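Local coordinates for protein sialidase B (Streptococcus pneumoniae serotype 4, PDB 4XJW) that hydrolyses alpha-2,3-, alpha-2,6- and alpha-2,8-linked terminal sialic acids of oligosaccharides, glycoproteins and glycolipids, at residues L460-T472 with Y478-K490. The protein carries 1 engineered substitution. Sequence-based numbering, arbitrary orientation.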
ATOM      1  N   LEU A 460     -18.628 -19.396   0.528  1.00 14.78           N
ATOM      2  CA  LEU A 460     -20.084 -19.361   0.419  0.58 16.09           C
ATOM      3  C   LEU A 460     -20.765 -19.762   1.716  1.00 17.28           C
ATOM      4  O   LEU A 460     -20.258 -20.600   2.456  1.00 16.85           O
ATOM      5  CB  LEU A 460     -20.559 -20.242  -0.726  0.58 14.19           C
ATOM      6  CG  LEU A 460     -20.206 -19.638  -2.081  0.58 17.25           C
ATOM      7  CD1 LEU A 460     -20.783 -20.456  -3.192  0.58 17.37           C
ATOM      8  CD2 LEU A 460     -20.686 -18.193  -2.154  0.58 15.11           C
ATOM      9  N   LYS A 461     -21.916 -19.150   1.981  1.00 14.83           N
ATOM     10  CA  LYS A 461     -22.636 -19.341   3.237  1.00 18.01           C
ATOM     11  C   LYS A 461     -23.173 -20.759   3.449  1.00 17.89           C
ATOM     12  O   LYS A 461     -23.102 -21.286   4.560  1.00 21.68           O
ATOM     13  CB  LYS A 461     -23.788 -18.333   3.341  1.00 20.33           C
ATOM     14  CG  LYS A 461     -23.352 -16.888   3.559  1.00 27.25           C
ATOM     15  CD  LYS A 461     -23.242 -16.556   5.046  1.00 36.95           C
ATOM     16  CE  LYS A 461     -22.666 -15.158   5.284  1.00 35.58           C
ATOM     17  NZ  LYS A 461     -23.526 -14.076   4.731  1.00 44.19           N
ATOM     18  N   SER A 462     -23.709 -21.377   2.398  1.00 17.69           N
ATOM     19  CA  SER A 462     -24.393 -22.671   2.540  1.00 19.68           C
ATOM     20  C   SER A 462     -23.647 -23.864   1.960  1.00 22.62           C
ATOM     21  O   SER A 462     -24.221 -24.940   1.800  1.00 23.49           O
ATOM     22  CB  SER A 462     -25.776 -22.621   1.904  1.00 24.55           C
ATOM     23  OG  SER A 462     -26.657 -21.801   2.636  1.00 31.96           O
ATOM     24  N   SER A 463     -22.379 -23.678   1.618  1.00 16.61           N
ATOM     25  CA  SER A 463     -21.559 -24.793   1.155  1.00 15.07           C
ATOM     26  C   SER A 463     -20.116 -24.540   1.554  1.00 13.67           C
ATOM     27  O   SER A 463     -19.803 -23.496   2.130  1.00 17.68           O
ATOM     28  CB  SER A 463     -21.654 -24.952  -0.357  1.00 13.74           C
ATOM     29  OG  SER A 463     -20.941 -23.917  -1.005  1.00 14.43           O
ATOM     30  N   ASN A 464     -19.240 -25.496   1.254  1.00 15.57           N
ATOM     31  CA  ASN A 464     -17.819 -25.364   1.555  1.00 14.83           C
ATOM     32  C   ASN A 464     -17.025 -24.765   0.397  1.00 13.39           C
ATOM     33  O   ASN A 464     -15.792 -24.794   0.395  1.00 13.59           O
ATOM     34  CB  ASN A 464     -17.229 -26.717   1.966  1.00 15.40           C
ATOM     35  CG  ASN A 464     -17.715 -27.169   3.329  1.00 16.06           C
ATOM     36  OD1 ASN A 464     -18.127 -28.326   3.511  1.00 18.20           O
ATOM     37  ND2 ASN A 464     -17.681 -26.262   4.298  1.00 15.89           N
ATOM     38  N   ARG A 465     -17.734 -24.218  -0.582  1.00 12.48           N
ATOM     39  CA  ARG A 465     -17.093 -23.693  -1.779  1.00 10.74           C
ATOM     40  C   ARG A 465     -16.257 -22.450  -1.490  1.00 11.35           C
ATOM     41  O   ARG A 465     -16.708 -21.530  -0.805  1.00 12.80           O
ATOM     42  CB  ARG A 465     -18.135 -23.386  -2.859  1.00 12.41           C
ATOM     43  CG  ARG A 465     -17.556 -22.681  -4.083  1.00 13.49           C
ATOM     44  CD  ARG A 465     -18.452 -22.826  -5.285  1.00 13.09           C
ATOM     45  NE  ARG A 465     -18.369 -24.176  -5.838  1.00 14.27           N
ATOM     46  CZ  ARG A 465     -18.853 -24.522  -7.027  1.00 18.67           C
ATOM     47  NH1 ARG A 465     -19.454 -23.619  -7.782  1.00 20.07           N
ATOM     48  NH2 ARG A 465     -18.726 -25.768  -7.461  1.00 17.72           N
ATOM     49  N   LEU A 466     -15.040 -22.440  -2.027  1.00 12.46           N
ATOM     50  CA  LEU A 466     -14.174 -21.265  -2.012  1.00 11.91           C
ATOM     51  C   LEU A 466     -13.983 -20.713  -3.415  1.00 13.29           C
ATOM     52  O   LEU A 466     -13.789 -21.470  -4.371  1.00 12.82           O
ATOM     53  CB  LEU A 466     -12.807 -21.632  -1.461  1.00 11.62           C
ATOM     54  CG  LEU A 466     -12.860 -22.367  -0.132  1.00 12.59           C
ATOM     55  CD1 LEU A 466     -11.466 -22.844   0.208  1.00 15.94           C
ATOM     56  CD2 LEU A 466     -13.423 -21.460   0.966  1.00 12.89           C
ATOM     57  N   ILE A 467     -14.033 -19.392  -3.544  1.00 10.29           N
ATOM     58  CA  ILE A 467     -13.803 -18.756  -4.840  1.00 10.62           C
ATOM     59  C   ILE A 467     -12.806 -17.614  -4.721  1.00 11.66           C
ATOM     60  O   ILE A 467     -12.953 -16.732  -3.863  1.00 10.47           O
ATOM     61  CB  ILE A 467     -15.093 -18.199  -5.463  1.00  9.58           C
ATOM     62  CG1 ILE A 467     -16.172 -19.278  -5.552  1.00 12.84           C
ATOM     63  CG2 ILE A 467     -14.800 -17.605  -6.870  1.00 12.68           C
ATOM     64  CD1 ILE A 467     -17.426 -18.811  -6.284  1.00 13.45           C
ATOM     65  N   PHE A 468     -11.816 -17.609  -5.609  1.00 11.77           N
ATOM     66  CA  PHE A 468     -10.904 -16.473  -5.736  1.00 11.03           C
ATOM     67  C   PHE A 468     -11.032 -15.886  -7.124  1.00 11.74           C
ATOM     68  O   PHE A 468     -10.870 -16.598  -8.114  1.00 12.79           O
ATOM     69  CB  PHE A 468      -9.459 -16.909  -5.516  1.00 12.94           C
ATOM     70  CG  PHE A 468      -9.086 -17.083  -4.069  1.00 12.99           C
ATOM     71  CD1 PHE A 468      -8.688 -15.989  -3.308  1.00 12.31           C
ATOM     72  CD2 PHE A 468      -9.121 -18.337  -3.482  1.00 14.94           C
ATOM     73  CE1 PHE A 468      -8.339 -16.137  -1.983  1.00 11.57           C
ATOM     74  CE2 PHE A 468      -8.761 -18.507  -2.148  1.00 13.60           C
ATOM     75  CZ  PHE A 468      -8.367 -17.399  -1.403  1.00 12.46           C
ATOM     76  N   ALA A 469     -11.309 -14.584  -7.193  1.00 10.29           N
ATOM     77  CA  ALA A 469     -11.350 -13.875  -8.468  1.00 10.90           C
ATOM     78  C   ALA A 469      -9.946 -13.604  -8.992  1.00 12.29           C
ATOM     79  O   ALA A 469      -9.037 -13.225  -8.231  1.00 11.89           O
ATOM     80  CB  ALA A 469     -12.122 -12.579  -8.339  1.00 11.53           C
ATOM     81  N   THR A 470      -9.773 -13.795 -10.301  1.00 11.23           N
ATOM     82  CA  THR A 470      -8.555 -13.383 -10.995  1.00 12.03           C
ATOM     83  C   THR A 470      -8.997 -12.747 -12.306  1.00 10.81           C
ATOM     84  O   THR A 470     -10.160 -12.880 -12.696  1.00 14.08           O
ATOM     85  CB  THR A 470      -7.616 -14.565 -11.296  1.00 11.90           C
ATOM     86  OG1 THR A 470      -8.140 -15.325 -12.401  1.00 13.96           O
ATOM     87  CG2 THR A 470      -7.459 -15.486 -10.076  1.00 11.36           C
ATOM     88  N   TYR A 471      -8.090 -12.046 -12.977  1.00  9.95           N
ATOM     89  CA  TYR A 471      -8.407 -11.476 -14.283  1.00 13.42           C
ATOM     90  C   TYR A 471      -7.301 -11.764 -15.276  1.00 14.12           C
ATOM     91  O   TYR A 471      -6.166 -12.077 -14.905  1.00 13.54           O
ATOM     92  CB  TYR A 471      -8.650  -9.970 -14.184  1.00 11.62           C
ATOM     93  CG  TYR A 471      -7.454  -9.188 -13.706  1.00 10.90           C
ATOM     94  CD1 TYR A 471      -6.532  -8.664 -14.614  1.00 16.86           C
ATOM     95  CD2 TYR A 471      -7.252  -8.945 -12.357  1.00 14.82           C
ATOM     96  CE1 TYR A 471      -5.435  -7.942 -14.178  1.00 16.37           C
ATOM     97  CE2 TYR A 471      -6.163  -8.229 -11.916  1.00 16.75           C
ATOM     98  CZ  TYR A 471      -5.256  -7.730 -12.823  1.00 16.95           C
ATOM     99  OH  TYR A 471      -4.170  -7.018 -12.354  1.00 18.64           O
ATOM    100  N   THR A 472      -7.654 -11.692 -16.553  1.00 13.90           N
ATOM    101  CA  THR A 472      -6.671 -11.772 -17.620  1.00 13.98           C
ATOM    102  C   THR A 472      -7.247 -11.014 -18.795  1.00 16.45           C
ATOM    103  O   THR A 472      -8.317 -10.423 -18.687  1.00 17.86           O
ATOM    104  CB  THR A 472      -6.338 -13.232 -18.001  1.00 18.18           C
ATOM    105  OG1 THR A 472      -5.244 -13.246 -18.929  1.00 21.77           O
ATOM    106  CG2 THR A 472      -7.526 -13.903 -18.627  1.00 16.77           C
ATOM    107  N   TYR A 478     -12.639 -16.922 -12.464  1.00 15.09           N
ATOM    108  CA  TYR A 478     -12.865 -17.338 -11.083  1.00 10.97           C
ATOM    109  C   TYR A 478     -12.234 -18.694 -10.810  1.00 13.78           C
ATOM    110  O   TYR A 478     -12.453 -19.658 -11.551  1.00 14.45           O
ATOM    111  CB  TYR A 478     -14.361 -17.365 -10.773  1.00 12.01           C
ATOM    112  CG  TYR A 478     -15.052 -16.022 -10.966  1.00 11.52           C
ATOM    113  CD1 TYR A 478     -15.608 -15.668 -12.194  1.00 12.29           C
ATOM    114  CD2 TYR A 478     -15.162 -15.120  -9.916  1.00 12.72           C
ATOM    115  CE1 TYR A 478     -16.243 -14.433 -12.373  1.00 12.32           C
ATOM    116  CE2 TYR A 478     -15.798 -13.905 -10.073  1.00 10.19           C
ATOM    117  CZ  TYR A 478     -16.341 -13.566 -11.298  1.00 10.23           C
ATOM    118  OH  TYR A 478     -16.971 -12.352 -11.423  1.00 10.82           O
ATOM    119  N   LEU A 479     -11.437 -18.773  -9.754  1.00 12.44           N
ATOM    120  CA  LEU A 479     -10.842 -20.038  -9.360  1.00 14.58           C
ATOM    121  C   LEU A 479     -11.660 -20.628  -8.218  1.00 11.55           C
ATOM    122  O   LEU A 479     -11.814 -20.009  -7.153  1.00 12.24           O
ATOM    123  CB  LEU A 479      -9.377 -19.843  -8.960  1.00 12.78           C
ATOM    124  CG  LEU A 479      -8.523 -19.113  -9.999  1.00 17.29           C
ATOM    125  CD1 LEU A 479      -7.068 -19.115  -9.578  1.00 16.14           C
ATOM    126  CD2 LEU A 479      -8.686 -19.762 -11.375  1.00 15.68           C
ATOM    127  N   ILE A 480     -12.192 -21.828  -8.441  1.00 12.35           N
ATOM    128  CA  ILE A 480     -13.120 -22.452  -7.513  1.00 11.59           C
ATOM    129  C   ILE A 480     -12.535 -23.733  -6.944  1.00 15.76           C
ATOM    130  O   ILE A 480     -12.011 -24.568  -7.693  1.00 15.93           O
ATOM    131  CB  ILE A 480     -14.452 -22.756  -8.218  1.00 14.64           C
ATOM    132  CG1 ILE A 480     -15.065 -21.477  -8.785  1.00 14.36           C
ATOM    133  CG2 ILE A 480     -15.446 -23.409  -7.261  1.00 15.89           C
ATOM    134  CD1 ILE A 480     -16.348 -21.710  -9.573  1.00 18.42           C
ATOM    135  N   SER A 481     -12.617 -23.880  -5.618  1.00 13.22           N
ATOM    136  CA  SER A 481     -12.264 -25.131  -4.940  1.00 14.14           C
ATOM    137  C   SER A 481     -13.360 -25.552  -3.984  1.00 16.50           C
ATOM    138  O   SER A 481     -13.858 -24.743  -3.193  1.00 15.08           O
ATOM    139  CB  SER A 481     -10.949 -25.004  -4.163  1.00 15.81           C
ATOM    140  OG  SER A 481     -10.704 -26.194  -3.413  1.00 15.19           O
ATOM    141  N   ASP A 482     -13.711 -26.830  -4.039  1.00 15.74           N
ATOM    142  CA  ASP A 482     -14.682 -27.393  -3.122  1.00 17.98           C
ATOM    143  C   ASP A 482     -14.015 -28.331  -2.117  1.00 19.33           C
ATOM    144  O   ASP A 482     -14.693 -28.995  -1.331  1.00 19.39           O
ATOM    145  CB  ASP A 482     -15.768 -28.135  -3.911  1.00 19.18           C
ATOM    146  CG  ASP A 482     -16.612 -27.203  -4.757  1.00 19.70           C
ATOM    147  OD1 ASP A 482     -16.950 -26.110  -4.273  1.00 19.12           O
ATOM    148  OD2 ASP A 482     -16.939 -27.565  -5.908  1.00 23.05           O
ATOM    149  N   ASP A 483     -12.686 -28.380  -2.141  1.00 19.94           N
ATOM    150  CA  ASP A 483     -11.942 -29.239  -1.224  1.00 18.09           C
ATOM    151  C   ASP A 483     -10.774 -28.541  -0.519  1.00 20.39           C
ATOM    152  O   ASP A 483      -9.657 -29.059  -0.506  1.00 19.20           O
ATOM    153  CB  ASP A 483     -11.441 -30.500  -1.946  1.00 22.05           C
ATOM    154  CG  ASP A 483     -10.556 -30.185  -3.138  1.00 21.82           C
ATOM    155  OD1 ASP A 483     -10.280 -28.989  -3.388  1.00 17.26           O
ATOM    156  OD2 ASP A 483     -10.110 -31.142  -3.812  1.00 22.51           O
ATOM    157  N   SER A 484     -11.038 -27.377   0.068  1.00 19.30           N
ATOM    158  CA  SER A 484     -10.056 -26.706   0.920  1.00 17.65           C
ATOM    159  C   SER A 484      -8.811 -26.272   0.149  1.00 15.34           C
ATOM    160  O   SER A 484      -7.735 -26.122   0.722  1.00 17.89           O
ATOM    161  CB  SER A 484      -9.666 -27.610   2.108  1.00 18.22           C
ATOM    162  OG  SER A 484     -10.806 -28.155   2.755  1.00 16.94           O
ATOM    163  N   GLY A 485      -8.960 -26.078  -1.155  1.00 17.10           N
ATOM    164  CA  GLY A 485      -7.861 -25.608  -1.979  1.00 17.29           C
ATOM    165  C   GLY A 485      -6.946 -26.713  -2.479  1.00 17.99           C
ATOM    166  O   GLY A 485      -5.891 -26.440  -3.057  1.00 20.42           O
ATOM    167  N   GLN A 486      -7.342 -27.963  -2.260  1.00 20.32           N
ATOM    168  CA  GLN A 486      -6.554 -29.093  -2.743  1.00 19.97           C
ATOM    169  C   GLN A 486      -6.602 -29.170  -4.264  1.00 20.85           C
ATOM    170  O   GLN A 486      -5.593 -29.443  -4.914  1.00 22.54           O
ATOM    171  CB  GLN A 486      -7.050 -30.407  -2.135  1.00 22.93           C
ATOM    172  CG  GLN A 486      -6.687 -30.601  -0.675  1.00 21.41           C
ATOM    173  CD  GLN A 486      -7.213 -31.910  -0.120  1.00 33.43           C
ATOM    174  OE1 GLN A 486      -6.537 -32.937  -0.173  1.00 44.91           O
ATOM    175  NE2 GLN A 486      -8.429 -31.881   0.411  1.00 37.68           N
ATOM    176  N   THR A 487      -7.781 -28.924  -4.829  1.00 16.52           N
ATOM    177  CA  THR A 487      -7.937 -28.901  -6.275  1.00 18.54           C
ATOM    178  C   THR A 487      -8.741 -27.686  -6.692  1.00 20.23           C
ATOM    179  O   THR A 487      -9.564 -27.179  -5.927  1.00 17.14           O
ATOM    180  CB  THR A 487      -8.615 -30.183  -6.808  1.00 24.43           C
ATOM    181  OG1 THR A 487      -9.948 -30.288  -6.291  1.00 25.94           O
ATOM    182  CG2 THR A 487      -7.825 -31.412  -6.398  1.00 25.31           C
ATOM    183  N   TRP A 488      -8.494 -27.220  -7.908  1.00 19.01           N
ATOM    184  CA  TRP A 488      -9.130 -26.012  -8.404  1.00 17.62           C
ATOM    185  C   TRP A 488      -9.689 -26.223  -9.800  1.00 18.43           C
ATOM    186  O   TRP A 488      -9.182 -27.047 -10.569  1.00 21.33           O
ATOM    187  CB  TRP A 488      -8.111 -24.874  -8.442  1.00 18.01           C
ATOM    188  CG  TRP A 488      -7.572 -24.525  -7.100  1.00 21.11           C
ATOM    189  CD1 TRP A 488      -6.523 -25.114  -6.457  1.00 22.18           C
ATOM    190  CD2 TRP A 488      -8.066 -23.512  -6.223  1.00 19.20           C
ATOM    191  NE1 TRP A 488      -6.326 -24.518  -5.237  1.00 19.99           N
ATOM    192  CE2 TRP A 488      -7.270 -23.532  -5.063  1.00 19.86           C
ATOM    193  CE3 TRP A 488      -9.113 -22.582  -6.302  1.00 16.44           C
ATOM    194  CZ2 TRP A 488      -7.483 -22.668  -3.988  1.00 20.91           C
ATOM    195  CZ3 TRP A 488      -9.323 -21.721  -5.250  1.00 17.12           C
ATOM    196  CH2 TRP A 488      -8.513 -21.768  -4.101  1.00 21.27           C
ATOM    197  N   LYS A 489     -10.741 -25.479 -10.125  1.00 16.97           N
ATOM    198  CA  LYS A 489     -11.203 -25.381 -11.502  1.00 16.16           C
ATOM    199  C   LYS A 489     -11.479 -23.920 -11.798  1.00 18.76           C
ATOM    200  O   LYS A 489     -11.564 -23.101 -10.886  1.00 18.75           O
ATOM    201  CB  LYS A 489     -12.473 -26.209 -11.727  1.00 16.41           C
ATOM    202  CG  LYS A 489     -13.719 -25.608 -11.084  1.00 21.47           C
ATOM    203  CD  LYS A 489     -14.970 -26.409 -11.450  1.00 22.16           C
ATOM    204  CE  LYS A 489     -16.215 -25.816 -10.809  1.00 22.53           C
ATOM    205  NZ  LYS A 489     -17.453 -26.544 -11.227  1.00 26.00           N
ATOM    206  N   LYS A 490     -11.624 -23.585 -13.071  1.00 14.98           N
ATOM    207  CA  LYS A 490     -11.914 -22.215 -13.446  1.00 16.37           C
ATOM    208  C   LYS A 490     -13.357 -22.049 -13.882  1.00 17.62           C
ATOM    209  O   LYS A 490     -13.993 -22.989 -14.359  1.00 15.79           O
ATOM    210  CB  LYS A 490     -10.982 -21.750 -14.570  1.00 17.88           C
ATOM    211  CG  LYS A 490     -11.404 -22.163 -15.981  1.00 16.72           C
ATOM    212  CD  LYS A 490     -10.594 -21.414 -17.047  1.00 21.85           C
ATOM    213  CE  LYS A 490     -10.923 -21.908 -18.454  1.00 24.05           C
ATOM    214  NZ  LYS A 490     -12.315 -21.568 -18.871  1.00 19.87           N
TER
HETATM  215  O   HOH W   1     -13.429 -26.399   0.987  1.00 18.43           O
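The Asp-box (BNR repeat) hairpin of a sialidase beta-propeller pairs here with the strand before it: 466-472 and 478-481 run antiparallel, and the turn 483-486 then leads into the outer strand that starts at K489. L466 and S481 exchange two backbone hydrogen bonds, as do F468 and L479, with L466 N to S481 O at 2.8 Å. Where the paired strands end, R465 grips D482 side-on: NE meets OD1 at 2.9 Å and NH2 meets OD2 at 3.0 Å. Both bonds use syn lone pairs, and the guanidinium and carboxylate planes lie only 11° apart. The arginine reaches the carboxylate with CG anti to the backbone N (chi1 173°) and a bend at chi3. I480 CG2 sits over one guanidinium face, 3.3 Å from NE, while E535 forms salt bridges with both R465 NH1 and K489 NZ, drawing the two cations round one carboxylate. On the same face of the sheet I467 and I480 lie side by side, and M506 of strand 504-510 packs against I467 and Y478. On the other face F468 CD2 meets W488 CH2 at 3.5 Å, rim to rim, with the ring planes at 53°. Inside the Asp-box turn, S481 OG accepts from D483 N and G485 N, and D483 OD1 receives T487 N. One water joins the loop before strand 466-472 to the 483-486 turn, donating to N464 O and accepting from S484 N at 2.7 Å.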